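Local coordinates for cupin type-2 domain-containing protein (Ralstonia eutropha, PDB 2OPK) that is of unproven function but, as a small cupin-fold protein, has been proposed to act as a mannose-6-phosphate isomerase, at residues Leu9-Gln23 / Lys32-Pro44. Sequence-based numbering, arbitrary orientation.
Sequences LFADVPVGAPDEIFQ and KIERIISNGQASP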
ATOM      1  N   LEU B   9      -7.018  -6.484  -3.497  1.00 18.72           N
ATOM      2  CA  LEU B   9      -6.822  -5.371  -4.432  1.00 18.92           C
ATOM      3  C   LEU B   9      -7.035  -5.757  -5.899  1.00 18.96           C
ATOM      4  O   LEU B   9      -7.336  -4.901  -6.714  1.00 17.41           O
ATOM      5  CB  LEU B   9      -5.425  -4.805  -4.268  1.00 17.51           C
ATOM      6  CG  LEU B   9      -5.372  -3.296  -4.181  1.00 27.39           C
ATOM      7  CD1 LEU B   9      -6.084  -2.758  -2.926  1.00 23.02           C
ATOM      8  CD2 LEU B   9      -3.924  -2.876  -4.175  1.00 28.09           C
ATOM      9  N   PHE B  10      -6.904  -7.039  -6.228  1.00 17.91           N
ATOM     10  CA  PHE B  10      -7.085  -7.532  -7.616  1.00 18.94           C
ATOM     11  C   PHE B  10      -8.478  -8.121  -7.945  1.00 17.61           C
ATOM     12  O   PHE B  10      -8.727  -8.517  -9.076  1.00 20.76           O
ATOM     13  CB  PHE B  10      -5.996  -8.547  -7.954  1.00 19.18           C
ATOM     14  CG  PHE B  10      -4.622  -8.096  -7.551  1.00 21.80           C
ATOM     15  CD1 PHE B  10      -4.078  -6.940  -8.079  1.00 22.26           C
ATOM     16  CD2 PHE B  10      -3.881  -8.829  -6.633  1.00 24.30           C
ATOM     17  CE1 PHE B  10      -2.830  -6.511  -7.689  1.00 19.52           C
ATOM     18  CE2 PHE B  10      -2.613  -8.421  -6.260  1.00 24.04           C
ATOM     19  CZ  PHE B  10      -2.098  -7.253  -6.781  1.00 21.73           C
ATOM     20  N   ALA B  11      -9.375  -8.123  -6.969  1.00 17.72           N
ATOM     21  CA  ALA B  11     -10.732  -8.652  -7.090  1.00 17.94           C
ATOM     22  C   ALA B  11     -11.654  -7.582  -7.649  1.00 19.35           C
ATOM     23  O   ALA B  11     -11.451  -6.423  -7.376  1.00 19.93           O
ATOM     24  CB  ALA B  11     -11.253  -9.114  -5.660  1.00 16.65           C
ATOM     25  N   ASP B  12     -12.648  -7.972  -8.442  1.00 20.96           N
ATOM     26  CA  ASP B  12     -13.649  -7.041  -8.978  1.00 21.58           C
ATOM     27  C   ASP B  12     -13.029  -5.859  -9.717  1.00 21.18           C
ATOM     28  O   ASP B  12     -13.451  -4.719  -9.521  1.00 19.92           O
ATOM     29  CB  ASP B  12     -14.569  -6.520  -7.854  1.00 20.56           C
ATOM     30  CG  ASP B  12     -15.155  -7.651  -7.010  1.00 30.54           C
ATOM     31  OD1 ASP B  12     -15.618  -8.641  -7.619  1.00 31.71           O
ATOM     32  OD2 ASP B  12     -15.178  -7.544  -5.750  1.00 37.62           O
ATOM     33  N   VAL B  13     -12.075  -6.152 -10.598  1.00 20.52           N
ATOM     34  CA  VAL B  13     -11.359  -5.148 -11.375  1.00 21.34           C
ATOM     35  C   VAL B  13     -11.926  -5.132 -12.810  1.00 24.65           C
ATOM     36  O   VAL B  13     -11.699  -6.082 -13.566  1.00 25.03           O
ATOM     37  CB  VAL B  13      -9.851  -5.482 -11.440  1.00 19.71           C
ATOM     38  CG1 VAL B  13      -9.138  -4.620 -12.487  1.00 20.85           C
ATOM     39  CG2 VAL B  13      -9.213  -5.350 -10.082  1.00 20.60           C
ATOM     40  N   PRO B  14     -12.647  -4.053 -13.197  1.00 27.30           N
ATOM     41  CA  PRO B  14     -13.164  -3.967 -14.572  1.00 27.11           C
ATOM     42  C   PRO B  14     -12.075  -3.804 -15.615  1.00 26.78           C
ATOM     43  O   PRO B  14     -11.296  -2.857 -15.534  1.00 30.30           O
ATOM     44  CB  PRO B  14     -14.038  -2.710 -14.543  1.00 27.36           C
ATOM     45  CG  PRO B  14     -14.290  -2.410 -13.110  1.00 31.24           C
ATOM     46  CD  PRO B  14     -13.039  -2.871 -12.412  1.00 30.09           C
ATOM     47  N   VAL B  15     -12.015  -4.724 -16.564  1.00 24.35           N
ATOM     48  CA  VAL B  15     -11.031  -4.698 -17.652  1.00 25.76           C
ATOM     49  C   VAL B  15     -11.623  -3.904 -18.815  1.00 28.85           C
ATOM     50  O   VAL B  15     -12.726  -4.187 -19.248  1.00 32.69           O
ATOM     51  CB  VAL B  15     -10.722  -6.125 -18.143  1.00 24.41           C
ATOM     52  CG1 VAL B  15      -9.800  -6.084 -19.319  1.00 27.00           C
ATOM     53  CG2 VAL B  15     -10.109  -6.961 -17.013  1.00 28.65           C
ATOM     54  N   GLY B  16     -10.912  -2.908 -19.313  1.00 27.62           N
ATOM     55  CA  GLY B  16     -11.429  -2.066 -20.377  1.00 25.78           C
ATOM     56  C   GLY B  16     -12.380  -0.932 -20.013  1.00 25.40           C
ATOM     57  O   GLY B  16     -12.965  -0.333 -20.918  1.00 26.21           O
ATOM     58  N   ALA B  17     -12.544  -0.579 -18.734  1.00 23.74           N
ATOM     59  CA  ALA B  17     -13.405   0.578 -18.403  1.00 21.27           C
ATOM     60  C   ALA B  17     -12.832   1.822 -19.111  1.00 21.61           C
ATOM     61  O   ALA B  17     -11.637   2.035 -19.047  1.00 21.36           O
ATOM     62  CB  ALA B  17     -13.453   0.800 -16.907  1.00 21.23           C
ATOM     63  N   PRO B  18     -13.667   2.651 -19.785  1.00 22.12           N
ATOM     64  CA  PRO B  18     -13.082   3.787 -20.513  1.00 20.09           C
ATOM     65  C   PRO B  18     -12.367   4.812 -19.671  1.00 20.03           C
ATOM     66  O   PRO B  18     -11.415   5.435 -20.164  1.00 20.12           O
ATOM     67  CB  PRO B  18     -14.304   4.470 -21.146  1.00 19.94           C
ATOM     68  CG  PRO B  18     -15.288   3.426 -21.199  1.00 26.51           C
ATOM     69  CD  PRO B  18     -15.125   2.635 -19.959  1.00 22.69           C
ATOM     70  N   ASP B  19     -12.809   5.005 -18.415  1.00 18.67           N
ATOM     71  CA  ASP B  19     -12.160   5.948 -17.507  1.00 17.50           C
ATOM     72  C   ASP B  19     -11.617   5.294 -16.248  1.00 16.82           C
ATOM     73  O   ASP B  19     -12.070   4.207 -15.866  1.00 16.25           O
ATOM     74  CB  ASP B  19     -13.131   7.050 -17.142  1.00 18.60           C
ATOM     75  CG  ASP B  19     -13.522   7.866 -18.356  1.00 28.09           C
ATOM     76  OD1 ASP B  19     -12.630   8.461 -18.972  1.00 29.87           O
ATOM     77  OD2 ASP B  19     -14.707   7.875 -18.714  1.00 29.87           O
ATOM     78  N   GLU B  20     -10.648   5.963 -15.613  1.00 14.94           N
ATOM     79  CA  GLU B  20     -10.068   5.469 -14.354  1.00 19.54           C
ATOM     80  C   GLU B  20     -11.121   5.409 -13.283  1.00 18.87           C
ATOM     81  O   GLU B  20     -12.031   6.246 -13.262  1.00 18.70           O
ATOM     82  CB  GLU B  20      -8.927   6.343 -13.811  1.00 21.71           C
ATOM     83  CG  GLU B  20      -7.661   6.176 -14.537  1.00 27.47           C
ATOM     84  CD  GLU B  20      -6.475   6.789 -13.815  1.00 29.74           C
ATOM     85  OE1 GLU B  20      -6.651   7.749 -13.032  1.00 24.88           O
ATOM     86  OE2 GLU B  20      -5.357   6.319 -14.099  1.00 21.98           O
ATOM     87  N   ILE B  21     -10.990   4.400 -12.422  1.00 16.03           N
ATOM     88  CA  ILE B  21     -11.902   4.145 -11.319  1.00 16.67           C
ATOM     89  C   ILE B  21     -11.163   4.285 -10.006  1.00 15.92           C
ATOM     90  O   ILE B  21     -10.045   3.776  -9.855  1.00 13.40           O
ATOM     91  CB  ILE B  21     -12.513   2.710 -11.481  1.00 16.52           C
ATOM     92  CG1 ILE B  21     -13.534   2.735 -12.615  1.00 23.98           C
ATOM     93  CG2 ILE B  21     -13.108   2.194 -10.208  1.00 21.21           C
ATOM     94  CD1 ILE B  21     -13.872   1.389 -13.183  1.00 30.05           C
ATOM     95  N   PHE B  22     -11.801   4.966  -9.051  1.00 12.97           N
ATOM     96  CA  PHE B  22     -11.283   5.121  -7.726  1.00 13.46           C
ATOM     97  C   PHE B  22     -12.247   4.527  -6.722  1.00 15.78           C
ATOM     98  O   PHE B  22     -13.466   4.743  -6.820  1.00 13.69           O
ATOM     99  CB  PHE B  22     -11.081   6.604  -7.408  1.00 15.95           C
ATOM    100  CG  PHE B  22     -10.050   7.265  -8.273  1.00 13.66           C
ATOM    101  CD1 PHE B  22     -10.339   7.607  -9.576  1.00 13.96           C
ATOM    102  CD2 PHE B  22      -8.798   7.603  -7.763  1.00 16.93           C
ATOM    103  CE1 PHE B  22      -9.395   8.245 -10.381  1.00 13.05           C
ATOM    104  CE2 PHE B  22      -7.826   8.192  -8.596  1.00 15.50           C
ATOM    105  CZ  PHE B  22      -8.130   8.525  -9.878  1.00 15.59           C
ATOM    106  N   GLN B  23     -11.698   3.796  -5.755  1.00 14.94           N
ATOM    107  CA  GLN B  23     -12.483   3.145  -4.701  1.00 16.49           C
ATOM    108  C   GLN B  23     -11.763   3.253  -3.376  1.00 15.79           C
ATOM    109  O   GLN B  23     -10.676   2.699  -3.220  1.00 16.52           O
ATOM    110  CB  GLN B  23     -12.743   1.676  -5.028  1.00 16.11           C
ATOM    111  CG  GLN B  23     -13.641   1.541  -6.230  1.00 23.88           C
ATOM    112  CD  GLN B  23     -14.009   0.128  -6.550  1.00 28.14           C
ATOM    113  OE1 GLN B  23     -13.148  -0.639  -6.876  1.00 24.62           O
ATOM    114  NE2 GLN B  23     -15.301  -0.204  -6.513  1.00 22.59           N
ATOM    115  N   LYS B  32      -6.888   9.096   3.576  1.00 19.44           N
ATOM    116  CA  LYS B  32      -7.601   8.244   2.678  1.00 17.08           C
ATOM    117  C   LYS B  32      -6.658   7.214   2.037  1.00 16.45           C
ATOM    118  O   LYS B  32      -5.596   7.564   1.538  1.00 16.83           O
ATOM    119  CB  LYS B  32      -8.331   9.086   1.618  1.00 18.27           C
ATOM    120  CG  LYS B  32      -8.980   8.269   0.518  1.00 15.59           C
ATOM    121  CD  LYS B  32      -9.958   9.079  -0.308  1.00 24.55           C
ATOM    122  CE  LYS B  32      -9.239   9.986  -1.284  1.00 30.83           C
ATOM    123  NZ  LYS B  32     -10.241  10.778  -2.106  1.00 37.53           N
ATOM    124  N   ILE B  33      -7.075   5.958   2.069  1.00 15.37           N
ATOM    125  CA  ILE B  33      -6.413   4.873   1.364  1.00 16.19           C
ATOM    126  C   ILE B  33      -7.391   4.431   0.302  1.00 14.90           C
ATOM    127  O   ILE B  33      -8.569   4.186   0.598  1.00 12.79           O
ATOM    128  CB  ILE B  33      -6.101   3.679   2.285  1.00 16.20           C
ATOM    129  CG1 ILE B  33      -5.243   4.128   3.477  1.00 16.23           C
ATOM    130  CG2 ILE B  33      -5.337   2.582   1.534  1.00 18.01           C
ATOM    131  CD1 ILE B  33      -4.985   2.961   4.506  1.00 13.94           C
ATOM    132  N   GLU B  34      -6.907   4.316  -0.927  1.00 13.18           N
ATOM    133  CA  GLU B  34      -7.762   3.953  -2.037  1.00 14.35           C
ATOM    134  C   GLU B  34      -7.039   3.119  -3.077  1.00 15.44           C
ATOM    135  O   GLU B  34      -5.824   3.189  -3.239  1.00 12.76           O
ATOM    136  CB  GLU B  34      -8.326   5.210  -2.722  1.00 12.83           C
ATOM    137  CG  GLU B  34      -7.279   6.028  -3.460  1.00 17.42           C
ATOM    138  CD  GLU B  34      -7.809   7.317  -4.050  1.00 22.06           C
ATOM    139  OE1 GLU B  34      -9.058   7.480  -4.151  1.00 21.73           O
ATOM    140  OE2 GLU B  34      -6.937   8.161  -4.417  1.00 21.20           O
ATOM    141  N   ARG B  35      -7.848   2.364  -3.804  1.00 12.33           N
ATOM    142  CA  ARG B  35      -7.430   1.608  -4.983  1.00 15.77           C
ATOM    143  C   ARG B  35      -7.799   2.444  -6.238  1.00 14.82           C
ATOM    144  O   ARG B  35      -8.862   3.075  -6.269  1.00 13.10           O
ATOM    145  CB  ARG B  35      -8.230   0.330  -4.978  1.00 14.85           C
ATOM    146  CG  ARG B  35      -7.987  -0.546  -6.049  1.00 23.06           C
ATOM    147  CD  ARG B  35      -8.738  -1.828  -5.845  1.00 17.24           C
ATOM    148  NE  ARG B  35     -10.145  -1.856  -6.249  1.00 18.17           N
ATOM    149  CZ  ARG B  35     -10.729  -2.979  -6.696  1.00 18.81           C
ATOM    150  NH1 ARG B  35     -10.018  -4.087  -6.806  1.00 21.54           N
ATOM    151  NH2 ARG B  35     -11.994  -3.041  -7.041  1.00 20.74           N
ATOM    152  N   ILE B  36      -6.906   2.475  -7.223  1.00 14.34           N
ATOM    153  CA  ILE B  36      -7.140   3.136  -8.509  1.00 14.66           C
ATOM    154  C   ILE B  36      -6.997   2.059  -9.564  1.00 15.83           C
ATOM    155  O   ILE B  36      -6.062   1.232  -9.503  1.00 12.42           O
ATOM    156  CB  ILE B  36      -6.122   4.234  -8.843  1.00 15.92           C
ATOM    157  CG1 ILE B  36      -5.955   5.190  -7.663  1.00 17.51           C
ATOM    158  CG2 ILE B  36      -6.539   4.986 -10.173  1.00 13.35           C
ATOM    159  CD1 ILE B  36      -4.790   6.259  -7.782  1.00 17.60           C
ATOM    160  N   ILE B  37      -7.945   2.025 -10.504  1.00 13.64           N
ATOM    161  CA  ILE B  37      -7.926   1.064 -11.594  0.50 13.57           C
ATOM    162  C   ILE B  37      -7.822   1.827 -12.911  1.00 14.76           C
ATOM    163  O   ILE B  37      -8.754   2.579 -13.298  1.00 10.61           O
ATOM    164  CB  ILE B  37      -9.200   0.181 -11.618  0.50 14.84           C
ATOM    165  CG1 ILE B  37      -9.484  -0.430 -10.232  0.50 18.45           C
ATOM    166  CG2 ILE B  37      -9.092  -0.905 -12.683  0.50 11.57           C
ATOM    167  CD1 ILE B  37      -8.431  -1.388  -9.738  0.50 23.62           C
ATOM    168  N   SER B  38      -6.685   1.648 -13.584  1.00 15.53           N
ATOM    169  CA  SER B  38      -6.439   2.224 -14.888  1.00 15.63           C
ATOM    170  C   SER B  38      -6.557   1.131 -15.907  1.00 16.58           C
ATOM    171  O   SER B  38      -6.317  -0.054 -15.632  1.00 14.15           O
ATOM    172  CB  SER B  38      -5.039   2.818 -14.970  1.00 16.59           C
ATOM    173  OG  SER B  38      -4.816   3.789 -13.962  1.00 18.80           O
ATOM    174  N   ASN B  39      -6.937   1.547 -17.101  1.00 18.37           N
ATOM    175  CA  ASN B  39      -7.000   0.662 -18.264  1.00 17.36           C
ATOM    176  C   ASN B  39      -6.461   1.440 -19.453  1.00 19.33           C
ATOM    177  O   ASN B  39      -7.184   1.680 -20.426  1.00 18.55           O
ATOM    178  CB  ASN B  39      -8.435   0.216 -18.545  1.00 16.84           C
ATOM    179  CG  ASN B  39      -8.862  -0.918 -17.661  1.00 16.41           C
ATOM    180  OD1 ASN B  39      -8.488  -2.066 -17.905  1.00 14.47           O
ATOM    181  ND2 ASN B  39      -9.672  -0.606 -16.631  1.00 16.63           N
ATOM    182  N   GLY B  40      -5.204   1.877 -19.341  1.00 17.84           N
ATOM    183  CA  GLY B  40      -4.534   2.543 -20.450  1.00 18.85           C
ATOM    184  C   GLY B  40      -4.672   4.040 -20.558  1.00 18.49           C
ATOM    185  O   GLY B  40      -4.102   4.638 -21.470  1.00 18.47           O
ATOM    186  N   GLN B  41      -5.345   4.664 -19.608  1.00 19.68           N
ATOM    187  CA  GLN B  41      -5.496   6.125 -19.630  1.00 18.88           C
ATOM    188  C   GLN B  41      -4.231   6.814 -19.155  1.00 19.66           C
ATOM    189  O   GLN B  41      -3.427   6.225 -18.414  1.00 18.09           O
ATOM    190  CB  GLN B  41      -6.670   6.621 -18.751  1.00 16.23           C
ATOM    191  CG  GLN B  41      -8.002   5.942 -19.057  1.00 22.18           C
ATOM    192  CD  GLN B  41      -8.229   4.680 -18.228  1.00 16.70           C
ATOM    193  OE1 GLN B  41      -7.351   4.276 -17.482  1.00 17.70           O
ATOM    194  NE2 GLN B  41      -9.378   4.030 -18.398  1.00 13.14           N
ATOM    195  N   ALA B  42      -4.078   8.073 -19.583  1.00 20.16           N
ATOM    196  CA  ALA B  42      -3.025   8.946 -19.127  1.00 20.33           C
ATOM    197  C   ALA B  42      -3.641  10.299 -18.759  1.00 19.21           C
ATOM    198  O   ALA B  42      -4.717  10.614 -19.189  1.00 20.06           O
ATOM    199  CB  ALA B  42      -1.994   9.117 -20.238  1.00 21.63           C
ATOM    200  N   SER B  43      -2.953  11.101 -17.958  1.00 21.04           N
ATOM    201  CA  SER B  43      -3.408  12.456 -17.663  1.00 20.45           C
ATOM    202  C   SER B  43      -3.609  13.247 -18.976  1.00 21.91           C
ATOM    203  O   SER B  43      -2.787  13.159 -19.883  1.00 21.16           O
ATOM    204  CB  SER B  43      -2.398  13.175 -16.779  1.00 19.96           C
ATOM    205  OG  SER B  43      -2.329  12.560 -15.524  1.00 16.42           O
ATOM    206  N   PRO B  44      -4.733  13.974 -19.109  1.00 25.69           N
ATOM    207  CA  PRO B  44      -4.915  14.728 -20.359  1.00 26.48           C
ATOM    208  C   PRO B  44      -3.854  15.788 -20.578  1.00 26.80           C
ATOM    209  O   PRO B  44      -3.219  16.237 -19.630  1.00 24.75           O
ATOM    210  CB  PRO B  44      -6.280  15.407 -20.184  1.00 29.71           C
ATOM    211  CG  PRO B  44      -6.654  15.271 -18.744  1.00 27.88           C
ATOM    212  CD  PRO B  44      -5.865  14.135 -18.169  1.00 25.51           C
TER
HETATM  213  O   HOH W   1      -9.904   1.874 -21.332  1.00 23.38           O
HETATM  214  O   HOH W   2     -10.259   2.159 -15.645  1.00 19.06           O
HETATM  215  O   HOH W   3      -3.899   7.741 -15.825  1.00 20.74           O
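Arg35 slides its CD methylene past Leu9 and spreads its guanidinium against the loop 9-13, where backbone carbonyls gather at its edge. NH1 donates twice, to Leu9 O from above that carbonyl's plane and to Ala11 O at 2.8 Å in a nearly straight bond (166°). From the other strand Gln23 runs alongside, its amide within 20° of the guanidinium plane, and OE1 takes a hydrogen from NH2 at 2.7 Å. The bend at chi3 (83°) of an otherwise extended arginine turns the guanidinium edge toward these acceptors; such a set of carbonyls would be expected to stabilise the positive charge. Beside it, Val13 CG1 packs on Ile37 CG2 in one of the two modelled conformers of Ile37. Asn39 holds the loop with both ends of its amide: ND2 donates to Pro14 O at 3.0 Å, while OD1 receives Gly16 N from above the amide plane. Gln41 NE2 likewise reaches Pro18 O, and one water donates to Asp19 O and Ile37 O and accepts from Asn39 ND2. On the other sheet face Ile36 CG2 sits over the Phe22 ring in a CH-pi contact, 4.0 Å from its centroid, and Ser38 OG donates to Glu20 OE2 at 2.6 Å. Between these faces, paired backbone bonds at Ile21-Ile37 and Gln23-Arg35 zip the antiparallel hairpin. Strand 21-28 is the outermost of its sheet within the chain, and strand 31-38 joins it to strand 102-109, where Trp104 NE1 hydrogen-bonds Ser38 OG and His108 NE2 hydrogen-bonds Glu34 OE2, while Leu9 packs on Met58 of the second subunit.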